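Probable starch synthase 4, chloroplastic/amyloplastic (Arabidopsis thaliana, PDB 6GNE) is a plastid protein of the starch synthase family with the two-domain GT-B fold, here holding adenosine-5'-diphosphate and a glycan at its interdomain cleft. Local coordinates at residues T173-E178 with T227-T232; L389-S394 with I412-K417; I395-G400 with G419-S424. All coordinates share one frame; numbering follows the deposited sequence.

In the fold
Interactions 1 and 3 face each other across the cleft of a GT-B protein, and interaction 2 lies behind interaction 3. Interaction 1 belongs to the starch synthase catalytic domain; interactions 2 and 3 belong to the group 1 glycosyl transferase domain. Interaction 3 continues directly from interaction 2, the strands of one leading into the loop and helix of the other, with centres about 10 Å apart. It meets interaction 1 where Ser230 OG lies 2.7 Å from Pro398 O and Thr232 OG1 lies 2.7 Å from Asp423 OD1. Interactions 1 and 3 both touch AC1, while the centre of interaction 2 is about 20 Å from that of interaction 1.

Interaction 1 of 3, residues T173-E178 with T227-T232; sequences TCHNFE and TTVSPT. With AC1 (4,6-dideoxy-4-{[(1S,4R,5S,6S)-4,5,6-trihydroxy-3-(hydroxymethyl)cyclohex-2-en-1-yl]amino}-alpha-D-glucopyranose), chain C.
Thr173 pairs with Thr227 where parallel strands 169-174 and 225-228 run out at the ligand cleft, the place where a Rossmann-like sheet usually builds its binding site. The backbone bond Cys174 N to Thr227 O measures 3.0 Å. One step on, a side chain replaces the main-chain donor: Val229 N stays 4.2 Å from Cys174 O, and Thr228 OG1 donates to that oxygen instead at 2.7 Å. The hydroxyl stands anti to its own backbone N (chi1 -170°) and comes almost head-on to the carbonyl, with a C=O...donor angle of 170°. Phe177 folds back on the same side, its CE2 corner against Thr228 CB at 3.8 Å, while Cys174 CB sits over one face of the ring toward the rim.

On the other side of the strands the hydroxyls of Thr173 and Thr227 meet tip to tip, OG1 to OG1 at 2.9 Å. Each has a further partner, His143 for Thr173 and Tyr490 for Thr227, which makes a run of four linked polar groups. The methyl CG2 of Thr173 turns instead over one face of the His175 ring, and Val229 CG1 approaches ND1 of His175 obliquely at 3.7 Å. Both ring nitrogens are engaged: NE2 bonds to His145, and ND1 donates in the ring plane to O6B of AC1 at 2.7 Å (163° at the hydrogen). Val229 CG1 also packs against that O6B. Beyond the histidine, Asn176 OD1 accepts from Glu178 N in an Asx turn. Ligand-holding residues carried on the loops just after parallel strands are characteristic of the domains of the GT-B fold.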
loop_
_atom_site.group_PDB
_atom_site.type_symbol
_atom_site.label_atom_id
_atom_site.label_comp_id
_atom_site.label_asym_id
_atom_site.label_seq_id
_atom_site.Cartn_x
_atom_site.Cartn_y
_atom_site.Cartn_z
ATOM N N THR A 173 7.857 6.377 7.123
ATOM C CA THR A 173 7.380 6.356 5.746
ATOM C C THR A 173 5.918 6.853 5.742
ATOM O O THR A 173 5.095 6.310 6.475
ATOM C CB THR A 173 7.523 4.954 5.144
ATOM O OG1 THR A 173 8.903 4.600 5.088
ATOM C CG2 THR A 173 6.924 4.878 3.728
ATOM N N CYS A 174 5.624 7.908 4.966
ATOM C CA CYS A 174 4.215 8.250 4.629
ATOM C C CYS A 174 3.872 7.715 3.253
ATOM O O CYS A 174 4.503 8.113 2.241
ATOM C CB CYS A 174 3.929 9.759 4.685
ATOM S SG CYS A 174 2.145 10.106 4.607
ATOM N N HIS A 175 2.894 6.812 3.240
ATOM C CA HIS A 175 2.422 6.129 2.029
ATOM C C HIS A 175 1.266 6.902 1.317
ATOM O O HIS A 175 0.886 6.575 0.168
ATOM C CB HIS A 175 1.912 4.735 2.376
ATOM C CG HIS A 175 2.936 3.823 2.966
ATOM N ND1 HIS A 175 3.394 2.708 2.303
ATOM C CD2 HIS A 175 3.529 3.809 4.180
ATOM C CE1 HIS A 175 4.256 2.071 3.069
ATOM N NE2 HIS A 175 4.363 2.725 4.209
ATOM N N ASN A 176 0.682 7.880 2.005
ATOM C CA ASN A 176 -0.265 8.821 1.399
ATOM C C ASN A 176 -0.414 10.048 2.283
ATOM O O ASN A 176 -1.028 9.974 3.347
ATOM C CB ASN A 176 -1.644 8.140 1.161
ATOM C CG ASN A 176 -2.642 9.036 0.421
ATOM O OD1 ASN A 176 -2.352 10.180 0.123
ATOM N ND2 ASN A 176 -3.820 8.512 0.130
ATOM N N PHE A 177 0.126 11.180 1.830
ATOM C CA PHE A 177 0.081 12.444 2.613
ATOM C C PHE A 177 -1.308 13.068 2.702
ATOM O O PHE A 177 -1.499 14.065 3.359
ATOM C CB PHE A 177 1.065 13.474 2.065
ATOM C CG PHE A 177 2.503 13.192 2.398
ATOM C CD1 PHE A 177 3.039 13.572 3.606
ATOM C CD2 PHE A 177 3.340 12.575 1.474
ATOM C CE1 PHE A 177 4.365 13.318 3.905
ATOM C CE2 PHE A 177 4.674 12.349 1.752
ATOM C CZ PHE A 177 5.193 12.712 2.974
ATOM N N GLU A 178 -2.277 12.513 2.007
ATOM C CA GLU A 178 -3.660 12.862 2.250
ATOM C C GLU A 178 -4.076 12.580 3.676
ATOM O O GLU A 178 -4.841 13.324 4.242
ATOM C CB GLU A 178 -4.552 12.093 1.287
ATOM C CG GLU A 178 -6.008 12.555 1.290
ATOM C CD GLU A 178 -6.940 11.611 0.549
ATOM O OE1 GLU A 178 -6.467 10.469 0.147
ATOM O OE2 GLU A 178 -8.122 12.085 0.372
ATOM N N THR A 227 10.679 8.949 4.428
ATOM C CA THR A 227 10.464 8.576 3.009
ATOM C C THR A 227 9.010 8.599 2.605
ATOM O O THR A 227 8.108 8.593 3.438
ATOM C CB THR A 227 11.057 7.189 2.623
ATOM O OG1 THR A 227 10.156 6.130 2.990
ATOM C CG2 THR A 227 12.416 6.973 3.281
ATOM N N THR A 228 8.814 8.657 1.290
ATOM C CA THR A 228 7.554 8.296 0.677
ATOM C C THR A 228 7.826 7.345 -0.478
ATOM O O THR A 228 8.972 7.000 -0.770
ATOM C CB THR A 228 6.701 9.507 0.280
ATOM O OG1 THR A 228 5.405 9.051 -0.088
ATOM C CG2 THR A 228 7.315 10.285 -0.862
ATOM N N VAL A 229 6.762 6.940 -1.134
ATOM C CA VAL A 229 6.766 5.692 -1.862
ATOM C C VAL A 229 7.010 5.798 -3.399
ATOM O O VAL A 229 6.934 4.759 -4.108
ATOM C CB VAL A 229 5.503 4.885 -1.499
ATOM C CG1 VAL A 229 5.608 4.463 -0.030
ATOM C CG2 VAL A 229 4.226 5.701 -1.737
ATOM N N SER A 230 7.357 7.002 -3.894
ATOM C CA SER A 230 7.933 7.121 -5.249
ATOM C C SER A 230 8.648 8.443 -5.441
ATOM O O SER A 230 8.246 9.428 -4.862
ATOM C CB SER A 230 6.850 6.971 -6.335
ATOM O OG SER A 230 5.978 8.093 -6.346
ATOM N N PRO A 231 9.702 8.474 -6.262
ATOM C CA PRO A 231 10.377 9.776 -6.532
ATOM C C PRO A 231 9.429 10.901 -7.051
ATOM O O PRO A 231 9.507 12.046 -6.579
ATOM C CB PRO A 231 11.419 9.425 -7.614
ATOM C CG PRO A 231 11.636 7.950 -7.515
ATOM C CD PRO A 231 10.403 7.339 -6.903
ATOM N N THR A 232 8.539 10.574 -7.986
ATOM C CA THR A 232 7.614 11.575 -8.542
ATOM C C THR A 232 6.627 12.099 -7.486
ATOM O O THR A 232 6.428 13.315 -7.368
ATOM C CB THR A 232 6.861 11.037 -9.785
ATOM O OG1 THR A 232 7.799 10.758 -10.836
ATOM C CG2 THR A 232 5.814 12.043 -10.293
HETATM C C1 AC1 C . -4.353 3.547 4.365
HETATM O O2 AC1 C . -2.730 5.180 5.131
HETATM C C2 AC1 C . -2.945 4.124 4.180
HETATM C C4A AC1 C . 0.656 3.287 -2.191
HETATM C C3 AC1 C . -2.708 4.577 2.731
HETATM O O3 AC1 C . -1.356 5.037 2.649
HETATM C C4 AC1 C . -2.988 3.417 1.770
HETATM N N4A AC1 C . -2.718 3.711 0.351
HETATM C C5 AC1 C . -4.444 3.011 2.013
HETATM O O5 AC1 C . -4.595 2.560 3.361
HETATM C C6 AC1 C . -4.904 1.854 1.143
HETATM C C1B AC1 C . -1.396 4.060 -0.188
HETATM C C2B AC1 C . -1.427 4.618 -1.634
HETATM O O2B AC1 C . -2.755 4.919 -2.104
HETATM C C3B AC1 C . -0.714 3.748 -2.664
HETATM O O3B AC1 C . -0.469 4.578 -3.797
HETATM O O4 AC1 C . 1.213 2.405 -3.167
HETATM C C5B AC1 C . 0.586 2.645 -0.838
HETATM C C7B AC1 C . -0.379 2.957 0.034
HETATM C C6B AC1 C . 1.661 1.670 -0.418
HETATM O O6B AC1 C . 2.938 2.318 -0.359
#

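Interaction 2 of 3, residues L389-S394 with I412-K417; sequences LFIIPS and IPIARK
Ile392 lays its CD1 methyl between two residues of the adjoining strand, 3.8 Å from Pro413 CB and an equal 3.8 Å from Ala415 CB. Its chi1 and chi2 (-25° and 75°) together bring that methyl toward the partner strand, where the side chain runs alongside Pro413 and points the same way. Phe390 on this face leads the other way, its ring meeting that of Tyr384.

The opposite face belongs to Leu389, Ile391, Ile412 and Ile414. Ile391 holds CG1 between its backbone N and carbonyl carbon (chi1 59°), a setting that sends the longer branch away and leaves the methyl CG2 to touch Ile414 CB at 4.0 Å. Leu389 reaches back with one branch, CD2, which crosses Ile412 and lies 4.2 Å from Ile412 CB.

Four backbone bonds, from Phe390 N to Ile412 O through to Arg416 N to Ile392 O, fix the parallel pairing. Past Pro393, the centre of an inverse gamma turn, a side chain takes over. Arg416 bends at chi3 and brings NE to Ser394 O at 2.8 Å, with that oxygen in the guanidinium plane. NH1 and NH2 bond to Ile395 O and Gln444 O, and the three carbonyls together fix the group's rotation.

The two strands belong to a beta-alpha-beta unit whose connecting helix 402-408 covers the face of Phe390, Ile392 and Pro413. Helix 448-464 packs on Leu389 and Ile414 from the other face, and strands 311-317 and 441-443 flank the pair within the six-stranded sheet.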
loop_
_atom_site.group_PDB
_atom_site.type_symbol
_atom_site.label_atom_id
_atom_site.label_comp_id
_atom_site.label_asym_id
_atom_site.label_seq_id
_atom_site.Cartn_x
_atom_site.Cartn_y
_atom_site.Cartn_z
ATOM N N LEU A 389 -5.302 -6.544 -20.273
ATOM C CA LEU A 389 -5.100 -5.146 -19.991
ATOM C C LEU A 389 -5.568 -4.864 -18.565
ATOM O O LEU A 389 -6.486 -5.514 -18.056
ATOM C CB LEU A 389 -5.919 -4.316 -20.983
ATOM C CG LEU A 389 -5.484 -4.352 -22.452
ATOM C CD1 LEU A 389 -6.487 -3.722 -23.383
ATOM C CD2 LEU A 389 -4.182 -3.603 -22.587
ATOM N N PHE A 390 -4.949 -3.862 -17.956
ATOM C CA PHE A 390 -5.217 -3.480 -16.574
ATOM C C PHE A 390 -5.203 -1.962 -16.434
ATOM O O PHE A 390 -4.210 -1.320 -16.798
ATOM C CB PHE A 390 -4.173 -4.099 -15.635
ATOM C CG PHE A 390 -4.532 -3.954 -14.190
ATOM C CD1 PHE A 390 -4.183 -2.805 -13.482
ATOM C CD2 PHE A 390 -5.288 -4.933 -13.549
ATOM C CE1 PHE A 390 -4.553 -2.630 -12.169
ATOM C CE2 PHE A 390 -5.649 -4.783 -12.205
ATOM C CZ PHE A 390 -5.282 -3.625 -11.518
ATOM N N ILE A 391 -6.272 -1.389 -15.876
ATOM C CA ILE A 391 -6.395 0.080 -15.844
ATOM C C ILE A 391 -6.154 0.700 -14.462
ATOM O O ILE A 391 -6.666 0.196 -13.472
ATOM C CB ILE A 391 -7.747 0.569 -16.413
ATOM C CG1 ILE A 391 -8.952 0.003 -15.649
ATOM C CG2 ILE A 391 -7.845 0.241 -17.892
ATOM C CD1 ILE A 391 -10.134 0.959 -15.675
ATOM N N ILE A 392 -5.398 1.790 -14.427
ATOM C CA ILE A 392 -5.114 2.549 -13.198
ATOM C C ILE A 392 -5.222 4.041 -13.578
ATOM O O ILE A 392 -4.219 4.753 -13.764
ATOM C CB ILE A 392 -3.691 2.273 -12.558
ATOM C CG1 ILE A 392 -3.130 0.904 -12.940
ATOM C CG2 ILE A 392 -3.716 2.393 -11.034
ATOM C CD1 ILE A 392 -2.601 0.796 -14.357
ATOM N N PRO A 393 -6.432 4.533 -13.705
ATOM C CA PRO A 393 -6.594 5.905 -14.152
ATOM C C PRO A 393 -6.686 6.891 -12.982
ATOM O O PRO A 393 -7.653 7.676 -12.897
ATOM C CB PRO A 393 -7.900 5.819 -14.927
ATOM C CG PRO A 393 -8.685 4.904 -14.081
ATOM C CD PRO A 393 -7.707 3.829 -13.698
ATOM N N SER A 394 -5.687 6.859 -12.096
ATOM C CA SER A 394 -5.768 7.549 -10.794
ATOM C C SER A 394 -5.707 9.074 -10.919
ATOM O O SER A 394 -4.992 9.612 -11.772
ATOM C CB SER A 394 -4.661 7.049 -9.858
ATOM O OG SER A 394 -4.671 5.632 -9.754
ATOM N N ILE A 412 -1.053 -5.843 -19.362
ATOM C CA ILE A 412 -0.426 -4.570 -19.769
ATOM C C ILE A 412 -1.182 -3.357 -19.267
ATOM O O ILE A 412 -2.365 -3.242 -19.517
ATOM C CB ILE A 412 -0.311 -4.484 -21.287
ATOM C CG1 ILE A 412 0.496 -5.693 -21.816
ATOM C CG2 ILE A 412 0.331 -3.172 -21.711
ATOM C CD1 ILE A 412 1.867 -5.889 -21.168
ATOM N N PRO A 413 -0.509 -2.457 -18.540
ATOM C CA PRO A 413 -1.222 -1.409 -17.845
ATOM C C PRO A 413 -1.591 -0.228 -18.717
ATOM O O PRO A 413 -0.894 0.101 -19.677
ATOM C CB PRO A 413 -0.237 -0.949 -16.751
ATOM C CG PRO A 413 1.084 -1.261 -17.303
ATOM C CD PRO A 413 0.896 -2.505 -18.110
ATOM N N ILE A 414 -2.693 0.395 -18.344
ATOM C CA ILE A 414 -3.125 1.655 -18.886
ATOM C C ILE A 414 -3.290 2.574 -17.675
ATOM O O ILE A 414 -4.163 2.349 -16.834
ATOM C CB ILE A 414 -4.477 1.539 -19.640
ATOM C CG1 ILE A 414 -4.403 0.431 -20.717
ATOM C CG2 ILE A 414 -4.921 2.911 -20.175
ATOM C CD1 ILE A 414 -5.706 0.191 -21.426
ATOM N N ALA A 415 -2.470 3.625 -17.623
ATOM C CA ALA A 415 -2.276 4.390 -16.417
ATOM C C ALA A 415 -2.227 5.876 -16.688
ATOM O O ALA A 415 -1.693 6.312 -17.709
ATOM C CB ALA A 415 -0.974 3.960 -15.754
ATOM N N ARG A 416 -2.719 6.660 -15.735
ATOM C CA ARG A 416 -2.531 8.094 -15.799
ATOM C C ARG A 416 -1.132 8.479 -15.300
ATOM O O ARG A 416 -0.633 7.865 -14.377
ATOM C CB ARG A 416 -3.623 8.836 -15.040
ATOM C CG ARG A 416 -3.823 10.263 -15.581
ATOM C CD ARG A 416 -4.923 11.020 -14.866
ATOM N NE ARG A 416 -4.415 11.598 -13.632
ATOM C CZ ARG A 416 -3.797 12.761 -13.529
ATOM N NH1 ARG A 416 -3.400 13.158 -12.338
ATOM N NH2 ARG A 416 -3.578 13.524 -14.580
ATOM N N LYS A 417 -0.494 9.450 -15.953
ATOM C CA LYS A 417 0.861 9.878 -15.606
ATOM C C LYS A 417 0.845 10.743 -14.356
ATOM O O LYS A 417 0.701 11.965 -14.426
ATOM C CB LYS A 417 1.513 10.668 -16.731
ATOM C CG LYS A 417 2.121 9.795 -17.780
ATOM C CD LYS A 417 2.327 10.543 -19.098
ATOM C CE LYS A 417 3.731 11.106 -19.261
ATOM N NZ LYS A 417 3.848 11.649 -20.657
#

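Interaction 3 of 3, residues I395-G400 with G419-S424; sequences IFEPCG and GGLNDS. With AC1 (4,6-dideoxy-4-{[(1S,4R,5S,6S)-4,5,6-trihydroxy-3-(hydroxymethyl)cyclohex-2-en-1-yl]amino}-alpha-D-glucopyranose), chain C; ADP (adenosine-5'-diphosphate), chain F.
Glu397 and Gly420 join a ligand-binding loop to the start of a short helix, a mainly backbone contact at the cleft side of the C-terminal domain. The loop follows strand 389-392, and the weakly bonded helix 419-424 comes just after strand 412-416. Gly420 N donates to Glu397 O at 2.8 Å, nearly straight at both ends (160° at the hydrogen, 173° at the carbonyl). The chains run close here: Cys399 CA and Gly420 CA are 3.9 Å apart, and Gly420 has no side chain at this approach. Gly419, with positive phi, brings its CA up to Glu397 O.

The one substantial side-chain meeting is between Leu421 and Glu397. Leu421 CD1 leans against the aliphatic Glu397 CB at 4.0 Å. Beyond this the glutamate chain bends at chi2 (68°), directing its carboxylate to the ligand, where OE1 accepts from O3B of AC1 at 2.7 Å. OE1 also forms a salt bridge with Lys322, and OE2 is held by Ser394 OG, a second-shell anchor. Cys399 N donates to AC1 O3B at 3.1 Å. Gly400 N donates to AC1 O4 at 2.9 Å and, more weakly, to AC1 O3B. Gly400 CA lies 3.5 Å from O1A of ADP.

Within the helix, Ser424 OG and Asp423 N grip Gly420 O from opposite faces of its plane. A Glu-Pro-Cys-Gly loop backed by a Gly-Gly-Leu helix start, with backbone amides and a carboxylate facing the ligand, is consistent with starch and glycogen synthases of the GT-B fold.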
loop_
_atom_site.group_PDB
_atom_site.type_symbol
_atom_site.label_atom_id
_atom_site.label_comp_id
_atom_site.label_asym_id
_atom_site.label_seq_id
_atom_site.Cartn_x
_atom_site.Cartn_y
_atom_site.Cartn_z
ATOM N N ILE A 395 -6.471 9.759 -10.069
ATOM C CA ILE A 395 -6.365 11.220 -9.952
ATOM C C ILE A 395 -4.996 11.562 -9.356
ATOM O O ILE A 395 -4.320 12.460 -9.822
ATOM C CB ILE A 395 -7.526 11.814 -9.108
ATOM C CG1 ILE A 395 -8.902 11.454 -9.729
ATOM C CG2 ILE A 395 -7.396 13.329 -8.959
ATOM C CD1 ILE A 395 -9.048 11.779 -11.204
ATOM N N PHE A 396 -4.590 10.816 -8.332
ATOM C CA PHE A 396 -3.204 10.839 -7.805
ATOM C C PHE A 396 -2.846 9.454 -7.244
ATOM O O PHE A 396 -3.708 8.685 -6.904
ATOM C CB PHE A 396 -3.011 11.954 -6.737
ATOM C CG PHE A 396 -3.666 11.646 -5.406
ATOM C CD1 PHE A 396 -5.014 11.948 -5.184
ATOM C CD2 PHE A 396 -2.933 11.038 -4.372
ATOM C CE1 PHE A 396 -5.628 11.664 -3.974
ATOM C CE2 PHE A 396 -3.535 10.757 -3.153
ATOM C CZ PHE A 396 -4.887 11.075 -2.959
ATOM N N GLU A 397 -1.569 9.149 -7.156
ATOM C CA GLU A 397 -1.160 7.822 -6.785
ATOM C C GLU A 397 0.281 7.864 -6.211
ATOM O O GLU A 397 1.261 7.895 -6.967
ATOM C CB GLU A 397 -1.265 6.885 -7.991
ATOM C CG GLU A 397 -1.236 5.411 -7.646
ATOM C CD GLU A 397 -2.462 4.946 -6.886
ATOM O OE1 GLU A 397 -2.313 4.547 -5.740
ATOM O OE2 GLU A 397 -3.587 4.968 -7.415
ATOM N N PRO A 398 0.404 7.870 -4.865
ATOM C CA PRO A 398 1.685 7.877 -4.188
ATOM C C PRO A 398 2.669 6.871 -4.745
ATOM O O PRO A 398 3.820 7.206 -4.997
ATOM C CB PRO A 398 1.305 7.528 -2.752
ATOM C CG PRO A 398 -0.060 8.120 -2.570
ATOM C CD PRO A 398 -0.723 7.958 -3.910
ATOM N N CYS A 399 2.196 5.639 -4.934
ATOM C CA CYS A 399 2.952 4.647 -5.671
ATOM C C CYS A 399 2.054 3.796 -6.570
ATOM O O CYS A 399 2.152 3.848 -7.795
ATOM C CB CYS A 399 3.758 3.760 -4.760
ATOM S SG CYS A 399 4.779 2.567 -5.674
ATOM N N GLY A 400 1.199 3.003 -5.955
ATOM C CA GLY A 400 0.443 1.995 -6.662
ATOM C C GLY A 400 1.280 0.738 -6.853
ATOM O O GLY A 400 2.437 0.785 -7.289
ATOM N N GLY A 419 2.228 10.615 -10.011
ATOM C CA GLY A 419 2.906 9.945 -8.878
ATOM C C GLY A 419 3.698 8.723 -9.279
ATOM O O GLY A 419 4.434 8.754 -10.230
ATOM N N GLY A 420 3.510 7.628 -8.581
ATOM C CA GLY A 420 4.272 6.423 -8.846
ATOM C C GLY A 420 4.067 5.807 -10.202
ATOM O O GLY A 420 4.955 5.094 -10.702
ATOM N N LEU A 421 2.910 6.071 -10.804
ATOM C CA LEU A 421 2.572 5.502 -12.101
ATOM C C LEU A 421 3.504 6.099 -13.131
ATOM O O LEU A 421 3.939 5.433 -14.051
ATOM C CB LEU A 421 1.086 5.769 -12.447
ATOM C CG LEU A 421 0.081 5.194 -11.449
ATOM C CD1 LEU A 421 -1.331 5.617 -11.763
ATOM C CD2 LEU A 421 0.158 3.671 -11.408
ATOM N N ASN A 422 3.853 7.349 -12.929
ATOM C CA ASN A 422 4.821 8.035 -13.777
ATOM C C ASN A 422 6.252 7.461 -13.713
ATOM O O ASN A 422 7.034 7.647 -14.618
ATOM C CB ASN A 422 4.817 9.500 -13.345
ATOM C CG ASN A 422 5.431 10.394 -14.347
ATOM O OD1 ASN A 422 5.005 10.449 -15.509
ATOM N ND2 ASN A 422 6.448 11.124 -13.899
ATOM N N ASP A 423 6.570 6.785 -12.626
ATOM C CA ASP A 423 7.846 6.117 -12.385
ATOM C C ASP A 423 7.861 4.639 -12.728
ATOM O O ASP A 423 8.952 4.061 -12.737
ATOM C CB ASP A 423 8.231 6.235 -10.897
ATOM C CG ASP A 423 8.466 7.674 -10.455
ATOM O OD1 ASP A 423 9.034 8.442 -11.215
ATOM O OD2 ASP A 423 8.108 8.043 -9.341
ATOM N N SER A 424 6.703 4.025 -13.008
ATOM C CA SER A 424 6.642 2.598 -13.355
ATOM C C SER A 424 5.943 2.221 -14.691
ATOM O O SER A 424 6.071 1.085 -15.154
ATOM C CB SER A 424 5.927 1.884 -12.217
ATOM O OG SER A 424 4.680 2.505 -11.956
HETATM C C1 AC1 C . -4.353 3.547 4.365
HETATM O O2 AC1 C . -2.730 5.180 5.131
HETATM C C2 AC1 C . -2.945 4.124 4.180
HETATM C C4A AC1 C . 0.656 3.287 -2.191
HETATM C C3 AC1 C . -2.708 4.577 2.731
HETATM O O3 AC1 C . -1.356 5.037 2.649
HETATM C C4 AC1 C . -2.988 3.417 1.770
HETATM N N4A AC1 C . -2.718 3.711 0.351
HETATM C C5 AC1 C . -4.444 3.011 2.013
HETATM O O5 AC1 C . -4.595 2.560 3.361
HETATM C C6 AC1 C . -4.904 1.854 1.143
HETATM C C1B AC1 C . -1.396 4.060 -0.188
HETATM C C2B AC1 C . -1.427 4.618 -1.634
HETATM O O2B AC1 C . -2.755 4.919 -2.104
HETATM C C3B AC1 C . -0.714 3.748 -2.664
HETATM O O3B AC1 C . -0.469 4.578 -3.797
HETATM O O4 AC1 C . 1.213 2.405 -3.167
HETATM C C5B AC1 C . 0.586 2.645 -0.838
HETATM C C7B AC1 C . -0.379 2.957 0.034
HETATM C C6B AC1 C . 1.661 1.670 -0.418
HETATM O O6B AC1 C . 2.938 2.318 -0.359
HETATM P PB ADP F . -3.940 1.410 -2.352
HETATM O O1B ADP F . -2.855 1.293 -1.323
HETATM O O2B ADP F . -5.133 0.516 -2.174
HETATM O O3B ADP F . -4.356 2.851 -2.538
HETATM P PA ADP F . -2.018 -0.009 -3.968
HETATM O O1A ADP F . -1.943 -0.255 -5.447
HETATM O O2A ADP F . -0.769 0.569 -3.355
HETATM O O3A ADP F . -3.302 0.938 -3.750
HETATM O "O5'" ADP F . -2.362 -1.358 -3.167
HETATM C "C5'" ADP F . -3.532 -2.130 -3.441
HETATM C "C4'" ADP F . -3.440 -3.598 -2.986
HETATM O "O4'" ADP F . -4.727 -4.049 -2.536
HETATM C "C3'" ADP F . -3.085 -4.554 -4.106
HETATM O "O3'" ADP F . -2.466 -5.699 -3.544
HETATM C "C2'" ADP F . -4.423 -4.955 -4.669
HETATM O "O2'" ADP F . -4.388 -6.200 -5.344
HETATM C "C1'" ADP F . -5.241 -5.048 -3.415
HETATM N N9 ADP F . -6.683 -4.786 -3.618
HETATM C C8 ADP F . -7.277 -3.596 -3.770
HETATM N N7 ADP F . -8.616 -3.747 -3.880
HETATM C C5 ADP F . -8.896 -5.056 -3.794
HETATM C C6 ADP F . -10.120 -5.917 -3.841
HETATM N N6 ADP F . -11.342 -5.357 -4.020
HETATM N N1 ADP F . -9.945 -7.262 -3.706
HETATM C C2 ADP F . -8.708 -7.800 -3.550
HETATM N N3 ADP F . -7.579 -7.075 -3.509
HETATM C C4 ADP F . -7.611 -5.732 -3.625
#